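Phenol hydroxylase component phN (Pseudomonas stutzeri, PDB 3U52) probably serves as the diiron-containing component of a bacterial multicomponent phenol hydroxylase, activating molecular oxygen to hydroxylate phenol and related aromatic compounds. Local coordinates at residues Phe179-Ser184 with Glu445-Ala450; Met278-Met283 with Met289-Ala294; Trp360-Glu363 with Phe369-Tyr372. One frame throughout, in Å; residues are numbered along the deposited sequence.

How the contacts relate
Contacts 2 and 3 follow one another along the chain and touch in space, their centres about 13 Å apart, whereas contact 1 lies about 29 Å from contact 2 and about 38 Å from contact 3, centre to centre. The hydroxyl end of Tyr282, from contact 2, packs against Met361 and Phe369 of contact 3, and Trp360 of contact 3 lies against Asp281 and Ser290. Contact 1 closes a much longer excursion of the chain that contains both of the others, bringing the zinc-bearing region onto the hydroxylase helices; the side chain of Tyr447 is about 9 Å from the zinc ion. In contact 2, the side chain of Trp291 lies about 8 Å from a bound xenon.

Contact 1: residues Phe179-Ser184 with Glu445-Ala450; sequences FDDARS and EKYIQA
Three oxygens grip the ammonium group of Lys446: NZ donates to Asp181 O and to Ser184 OG, each at 2.9 Å, and to Asp181 OD1 at 3.1 Å, the last as part of a salt bridge. This polar clamp ties helix 173-184, in the methane/phenol/alkene hydroxylase region, to helix 444-447 of the YHS region, a join across about 260 residues of sequence. With CG anti to the backbone N (chi1 -179°) and the chain extended beyond it, Lys446 reaches over to a helix whose Asp181 CA, the nearest across the contact, is 8.5 Å from Lys446 CA. The lysine meets OD1 from above the carboxylate plane and crosses the aspartate side chain at about a right angle.

The other carboxylate oxygen takes a second partner from the same helix. Tyr447 OH donates to Asp181 OD2 in a very short bond of 2.5 Å, with OD2 at the edge of the tyrosine ring and near its plane. Asp181 also forms salt bridges with Lys264 through OD1 and with Arg268 through OD2, so its buried carboxylate sits among three basic side chains, which would be expected to stabilise its charged form. The ring of Tyr447 is further packed against Ile439 and Phe440 of helix 434-442, and an aromatic side chain of another protein chain meets it with the planes steeply inclined. Lys446 and Ser184 likewise pack against aromatic side chains of that chain, so the join is also covered at a subunit interface.

Beyond the clamp, a type I beta turn runs from Tyr447 to Ala450. Within it, Gln449 folds back and donates NE2 to Glu445 O at 2.9 Å, in a nearly straight bond of 170° that leaves the acceptor close to the amide plane.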
# COMPACT_ATOMS: atom_id res chain seq x y z
N PHE A 179 -17.57 26.67 12.34
CA PHE A 179 -16.67 26.12 13.34
C PHE A 179 -16.16 27.13 14.40
O PHE A 179 -15.85 26.71 15.52
CB PHE A 179 -15.48 25.37 12.67
CG PHE A 179 -15.28 24.00 13.25
CD1 PHE A 179 -15.98 22.92 12.76
CD2 PHE A 179 -14.42 23.82 14.33
CE1 PHE A 179 -15.84 21.63 13.35
CE2 PHE A 179 -14.25 22.55 14.92
CZ PHE A 179 -14.96 21.46 14.43
N ASP A 180 -16.01 28.41 14.04
CA ASP A 180 -15.66 29.47 15.03
C ASP A 180 -16.76 29.56 16.07
O ASP A 180 -16.47 29.69 17.21
CB ASP A 180 -15.47 30.82 14.37
CG ASP A 180 -14.12 30.98 13.70
OD1 ASP A 180 -13.29 30.02 13.72
OD2 ASP A 180 -13.85 32.10 13.13
N ASP A 181 -18.02 29.45 15.65
CA ASP A 181 -19.18 29.47 16.55
C ASP A 181 -19.06 28.34 17.56
O ASP A 181 -19.10 28.58 18.77
CB ASP A 181 -20.45 29.41 15.68
CG ASP A 181 -21.77 29.64 16.44
OD1 ASP A 181 -21.85 29.45 17.65
OD2 ASP A 181 -22.78 29.96 15.76
N ALA A 182 -18.80 27.10 17.08
CA ALA A 182 -18.64 25.95 17.99
C ALA A 182 -17.45 26.09 18.95
O ALA A 182 -17.58 25.79 20.13
CB ALA A 182 -18.52 24.61 17.18
N ARG A 183 -16.30 26.52 18.44
CA ARG A 183 -15.11 26.62 19.32
C ARG A 183 -15.13 27.84 20.30
O ARG A 183 -14.47 27.83 21.33
CB ARG A 183 -13.87 26.68 18.47
CG ARG A 183 -13.55 25.36 17.74
CD ARG A 183 -12.07 25.34 17.45
NE ARG A 183 -11.74 26.28 16.41
CZ ARG A 183 -10.58 26.94 16.29
NH1 ARG A 183 -10.40 27.76 15.26
NH2 ARG A 183 -9.63 26.82 17.20
N SER A 184 -15.91 28.87 19.97
CA SER A 184 -16.10 29.93 20.93
C SER A 184 -17.13 29.61 22.01
O SER A 184 -17.18 30.30 23.04
CB SER A 184 -16.41 31.21 20.21
OG SER A 184 -17.62 31.11 19.51
N GLU A 445 -25.25 39.19 21.11
CA GLU A 445 -23.91 39.68 21.50
C GLU A 445 -22.79 38.92 20.76
O GLU A 445 -21.69 39.45 20.51
CB GLU A 445 -23.69 39.50 23.01
CG GLU A 445 -24.72 40.29 23.92
CD GLU A 445 -26.11 39.58 24.10
OE1 GLU A 445 -27.10 40.32 24.39
OE2 GLU A 445 -26.23 38.33 23.99
N LYS A 446 -23.09 37.67 20.43
CA LYS A 446 -22.15 36.84 19.69
C LYS A 446 -22.20 37.20 18.20
O LYS A 446 -21.18 37.59 17.63
CB LYS A 446 -22.46 35.36 19.96
CG LYS A 446 -21.54 34.38 19.26
CD LYS A 446 -21.70 32.93 19.87
CE LYS A 446 -20.56 32.09 19.37
NZ LYS A 446 -20.44 30.77 20.05
N TYR A 447 -23.38 37.11 17.58
CA TYR A 447 -23.49 37.31 16.12
C TYR A 447 -23.17 38.71 15.56
O TYR A 447 -22.76 38.83 14.38
CB TYR A 447 -24.82 36.76 15.56
CG TYR A 447 -24.80 35.32 15.83
CD1 TYR A 447 -23.95 34.48 15.07
CD2 TYR A 447 -25.52 34.79 16.94
CE1 TYR A 447 -23.87 33.11 15.39
CE2 TYR A 447 -25.44 33.45 17.26
CZ TYR A 447 -24.61 32.63 16.49
OH TYR A 447 -24.54 31.33 16.88
N ILE A 448 -23.31 39.76 16.38
CA ILE A 448 -22.93 41.11 15.94
C ILE A 448 -21.42 41.26 15.73
O ILE A 448 -20.97 42.26 15.12
CB ILE A 448 -23.46 42.27 16.90
CG1 ILE A 448 -22.73 42.23 18.26
CG2 ILE A 448 -24.97 42.18 16.99
CD1 ILE A 448 -23.16 43.29 19.30
N GLN A 449 -20.64 40.26 16.18
CA GLN A 449 -19.19 40.27 15.97
C GLN A 449 -18.73 39.75 14.64
O GLN A 449 -17.57 40.01 14.22
CB GLN A 449 -18.49 39.46 17.01
CG GLN A 449 -18.59 39.98 18.41
CD GLN A 449 -18.14 38.90 19.39
OE1 GLN A 449 -16.98 38.50 19.36
NE2 GLN A 449 -19.04 38.42 20.23
N ALA A 450 -19.63 39.12 13.91
CA ALA A 450 -19.26 38.46 12.66
C ALA A 450 -18.42 39.30 11.66
O ALA A 450 -18.70 40.49 11.38
CB ALA A 450 -20.54 37.88 12.02

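Contact 2: residues Met278-Met283 with Met289-Ala294; sequences MMMDYM and MSWSEA
Met280 is the apolar link across the junction between helices 254-283 and 291-310. Its CG occupies the slot between the backbone N and the carbonyl carbon (chi1 73°), and the chain then runs out toward the start of the second helix before bending at its end. The terminal CE touches both Met289 and Ala294: it is 3.5 Å from Met289 CG, a tight carbon pair, and 3.8 Å from Ala294 CB. Just behind the methyl, SD comes to the edge of the Trp291 indole, 4.0 Å from CE3 and almost in the ring plane, a Met-aromatic contact made by the rim of the ring. Pro209 of helix 187-216 also packs against this methionine. The backbone of Met280 contributes too, because one water donates to both Met280 O, at 2.7 Å, and Met289 O, at 2.8 Å, and so bridges the two segments.

Asp281 follows with the direct polar bond. Its OD2 accepts from Trp291 N at 2.8 Å, on the syn side and somewhat out of the carboxylate plane, with an N-H...O angle of 148°. Its other oxygen, OD1, bonds Ser332 OG on helix 331-342, which helps to fix the turn of the carboxylate while it holds the first amide of the new helix.

Ser290 and Glu293 complete that helix start by exchanging bonds: Glu293 N donates to Ser290 OG at 3.1 Å, and Ser290 N to Glu293 OE1 at 3.0 Å. This is a capping box, with Ser290 as N-cap, which opens helix 291-310 after the short loop that follows helix 254-283.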
# COMPACT_ATOMS: atom_id res chain seq x y z
N MET A 278 -24.89 21.25 -3.74
CA MET A 278 -24.41 21.78 -5.03
C MET A 278 -23.30 20.88 -5.66
O MET A 278 -23.27 20.63 -6.87
CB MET A 278 -23.90 23.20 -4.79
CG MET A 278 -23.28 23.81 -5.97
SD MET A 278 -22.61 25.43 -5.54
CE MET A 278 -21.07 24.88 -4.71
N MET A 279 -22.35 20.46 -4.84
CA MET A 279 -21.27 19.55 -5.26
C MET A 279 -21.79 18.28 -5.90
O MET A 279 -21.39 17.89 -7.03
CB MET A 279 -20.42 19.21 -4.02
CG MET A 279 -19.12 18.45 -4.24
SD MET A 279 -19.30 16.70 -4.64
CE MET A 279 -19.78 15.75 -3.24
N MET A 280 -22.64 17.58 -5.17
CA MET A 280 -23.07 16.26 -5.64
C MET A 280 -24.04 16.35 -6.85
O MET A 280 -24.00 15.47 -7.72
CB MET A 280 -23.66 15.38 -4.52
CG MET A 280 -25.04 15.79 -4.03
SD MET A 280 -25.48 14.90 -2.51
CE MET A 280 -25.90 13.28 -3.11
N ASP A 281 -24.89 17.38 -6.91
CA ASP A 281 -25.83 17.47 -8.04
C ASP A 281 -25.14 17.99 -9.30
O ASP A 281 -25.50 17.54 -10.41
CB ASP A 281 -27.02 18.38 -7.72
CG ASP A 281 -28.08 17.68 -6.87
OD1 ASP A 281 -29.11 18.29 -6.58
OD2 ASP A 281 -27.91 16.50 -6.51
N TYR A 282 -24.17 18.91 -9.14
CA TYR A 282 -23.56 19.62 -10.30
C TYR A 282 -22.07 19.36 -10.59
O TYR A 282 -21.66 19.33 -11.76
CB TYR A 282 -23.73 21.14 -10.13
CG TYR A 282 -25.14 21.61 -10.37
CD1 TYR A 282 -26.11 21.59 -9.34
CD2 TYR A 282 -25.53 22.04 -11.63
CE1 TYR A 282 -27.43 21.97 -9.56
CE2 TYR A 282 -26.86 22.45 -11.88
CZ TYR A 282 -27.78 22.42 -10.85
OH TYR A 282 -29.06 22.83 -11.15
N MET A 283 -21.25 19.24 -9.54
CA MET A 283 -19.82 19.15 -9.76
C MET A 283 -19.31 17.75 -10.12
O MET A 283 -18.19 17.62 -10.63
CB MET A 283 -19.03 19.73 -8.60
CG MET A 283 -19.29 21.23 -8.31
SD MET A 283 -18.08 21.64 -7.06
CE MET A 283 -17.87 23.37 -7.20
N MET A 289 -26.25 10.08 -6.41
CA MET A 289 -27.68 10.19 -6.11
C MET A 289 -27.91 11.69 -6.05
O MET A 289 -26.94 12.47 -6.11
CB MET A 289 -28.05 9.53 -4.78
CG MET A 289 -27.50 10.22 -3.54
SD MET A 289 -27.66 9.25 -2.01
CE MET A 289 -25.89 9.07 -1.73
N SER A 290 -29.16 12.11 -5.99
CA SER A 290 -29.40 13.54 -5.94
C SER A 290 -29.32 14.00 -4.50
O SER A 290 -29.43 13.17 -3.58
CB SER A 290 -30.78 13.88 -6.51
OG SER A 290 -31.80 13.27 -5.72
N TRP A 291 -29.19 15.31 -4.27
CA TRP A 291 -29.26 15.84 -2.91
C TRP A 291 -30.60 15.48 -2.28
O TRP A 291 -30.69 15.10 -1.10
CB TRP A 291 -29.12 17.37 -2.90
CG TRP A 291 -29.48 17.96 -1.55
CD1 TRP A 291 -30.60 18.64 -1.24
CD2 TRP A 291 -28.69 17.90 -0.35
NE1 TRP A 291 -30.58 19.02 0.09
CE2 TRP A 291 -29.41 18.57 0.66
CE3 TRP A 291 -27.45 17.32 -0.03
CZ2 TRP A 291 -28.91 18.71 1.97
CZ3 TRP A 291 -26.96 17.46 1.26
CH2 TRP A 291 -27.68 18.15 2.24
N SER A 292 -31.66 15.56 -3.06
CA SER A 292 -32.98 15.29 -2.53
C SER A 292 -33.07 13.80 -1.97
O SER A 292 -33.56 13.54 -0.85
CB SER A 292 -33.97 15.53 -3.67
OG SER A 292 -35.24 15.14 -3.24
N GLU A 293 -32.51 12.85 -2.72
CA GLU A 293 -32.46 11.45 -2.27
C GLU A 293 -31.56 11.26 -1.05
O GLU A 293 -31.90 10.46 -0.18
CB GLU A 293 -31.94 10.54 -3.40
CG GLU A 293 -32.98 10.22 -4.51
CD GLU A 293 -32.36 9.66 -5.79
OE1 GLU A 293 -31.14 9.83 -6.03
OE2 GLU A 293 -33.12 9.03 -6.58
N ALA A 294 -30.38 11.89 -1.03
CA ALA A 294 -29.50 11.86 0.14
C ALA A 294 -30.15 12.44 1.40
O ALA A 294 -30.09 11.84 2.48
CB ALA A 294 -28.17 12.60 -0.18
O HOH W 1 -24.52 12.80 -7.39

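Contact 3: residues Trp360-Glu363 with Phe369-Tyr372; sequences WMSE and FDKY
Met361 sets its CB over one face of Phe369, 3.6 Å from the centroid of the aromatic ring and only 3° off the normal. This CH-pi contact brings together two consecutive helices, 355-364 and 369-385, joined by a short loop of a few residues. With CG anti to the backbone N (chi1 -172°), the ring of Phe369 is carried toward the first helix, and chi2 of 79° turns a face to Met361. The methionine chain, bent at chi2 and chi3, then curls along the ring: SD sits obliquely, 5.0 Å from the centroid, as a looser Met-aromatic contact, and CE comes close to CE1 and CZ, obliquely and from the same side of the ring as CB.

Beside this apolar pair runs a polar one. Ser362 OG is 2.9 Å from Asp370 OD1, and both oxygens are held by the same guanidinium group, since Arg374 forms a salt bridge with OD1 through NE and bonds OG through NH2. OG has a further partner in Met358 O, one turn earlier in its own helix. The arginine thus comes from the second helix to position both members of the pair, and the carboxylate probably keeps its charge beside it.

Farther out, His333 meets the ring of Phe369 with their planes steeply inclined, and Tyr282 of helix 254-283 packs on both Met361 and Phe369. On the polar side a water joins the two helices: it donates to Asp370 OD2 at 3.0 Å and, weakly, to Ser362 O at 3.4 Å.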
# COMPACT_ATOMS: atom_id res chain seq x y z
N TRP A 360 -31.26 14.30 -16.33
CA TRP A 360 -31.14 13.64 -15.00
C TRP A 360 -31.76 14.52 -13.92
O TRP A 360 -32.53 14.06 -13.09
CB TRP A 360 -29.67 13.33 -14.66
CG TRP A 360 -29.40 12.69 -13.27
CD1 TRP A 360 -29.43 11.37 -12.96
CD2 TRP A 360 -29.02 13.37 -12.06
NE1 TRP A 360 -29.11 11.17 -11.62
CE2 TRP A 360 -28.85 12.39 -11.05
CE3 TRP A 360 -28.78 14.72 -11.73
CZ2 TRP A 360 -28.47 12.71 -9.74
CZ3 TRP A 360 -28.41 15.04 -10.40
CH2 TRP A 360 -28.26 14.04 -9.44
N MET A 361 -31.45 15.81 -13.95
CA MET A 361 -32.12 16.76 -13.01
C MET A 361 -33.66 16.84 -13.06
O MET A 361 -34.28 16.88 -12.01
CB MET A 361 -31.55 18.17 -13.14
CG MET A 361 -30.72 18.58 -11.97
SD MET A 361 -29.01 18.87 -12.37
CE MET A 361 -29.07 20.28 -13.43
N SER A 362 -34.23 16.86 -14.28
CA SER A 362 -35.69 16.81 -14.49
C SER A 362 -36.34 15.57 -13.81
O SER A 362 -37.38 15.67 -13.16
CB SER A 362 -35.98 16.76 -15.99
OG SER A 362 -35.44 17.88 -16.66
N GLU A 363 -35.70 14.42 -13.97
CA GLU A 363 -36.08 13.16 -13.32
C GLU A 363 -35.92 13.17 -11.78
O GLU A 363 -36.83 12.77 -11.06
CB GLU A 363 -35.25 12.04 -13.95
CG GLU A 363 -35.73 10.65 -13.72
CD GLU A 363 -34.72 9.66 -14.29
OE1 GLU A 363 -34.75 9.43 -15.54
OE2 GLU A 363 -33.88 9.14 -13.50
N PHE A 369 -37.42 21.39 -11.23
CA PHE A 369 -36.33 21.73 -12.12
C PHE A 369 -36.79 22.38 -13.42
O PHE A 369 -36.26 23.43 -13.80
CB PHE A 369 -35.42 20.56 -12.42
CG PHE A 369 -34.17 20.96 -13.19
CD1 PHE A 369 -33.09 21.56 -12.53
CD2 PHE A 369 -34.09 20.75 -14.57
CE1 PHE A 369 -31.95 21.94 -13.25
CE2 PHE A 369 -32.94 21.12 -15.30
CZ PHE A 369 -31.87 21.71 -14.62
N ASP A 370 -37.77 21.78 -14.09
CA ASP A 370 -38.23 22.33 -15.37
C ASP A 370 -38.94 23.64 -15.21
O ASP A 370 -38.81 24.52 -16.07
CB ASP A 370 -39.09 21.32 -16.12
CG ASP A 370 -38.27 20.15 -16.67
OD1 ASP A 370 -37.04 20.26 -16.74
OD2 ASP A 370 -38.86 19.12 -17.04
N LYS A 371 -39.65 23.79 -14.10
CA LYS A 371 -40.39 25.02 -13.83
C LYS A 371 -39.47 26.20 -13.49
O LYS A 371 -39.62 27.31 -14.04
CB LYS A 371 -41.36 24.81 -12.66
CG LYS A 371 -42.40 25.93 -12.52
CD LYS A 371 -43.57 25.51 -11.64
CE LYS A 371 -44.20 24.15 -12.07
NZ LYS A 371 -45.39 23.77 -11.22
N TYR A 372 -38.54 25.99 -12.56
CA TYR A 372 -37.76 27.10 -11.98
C TYR A 372 -36.33 27.16 -12.44
O TYR A 372 -35.77 28.24 -12.45
CB TYR A 372 -37.78 27.07 -10.44
CG TYR A 372 -39.15 27.12 -9.83
CD1 TYR A 372 -39.71 26.00 -9.21
CD2 TYR A 372 -39.90 28.27 -9.90
CE1 TYR A 372 -40.98 26.04 -8.64
CE2 TYR A 372 -41.18 28.34 -9.36
CZ TYR A 372 -41.72 27.22 -8.74
OH TYR A 372 -42.99 27.34 -8.21
O HOH W 2 -39.77 17.00 -15.10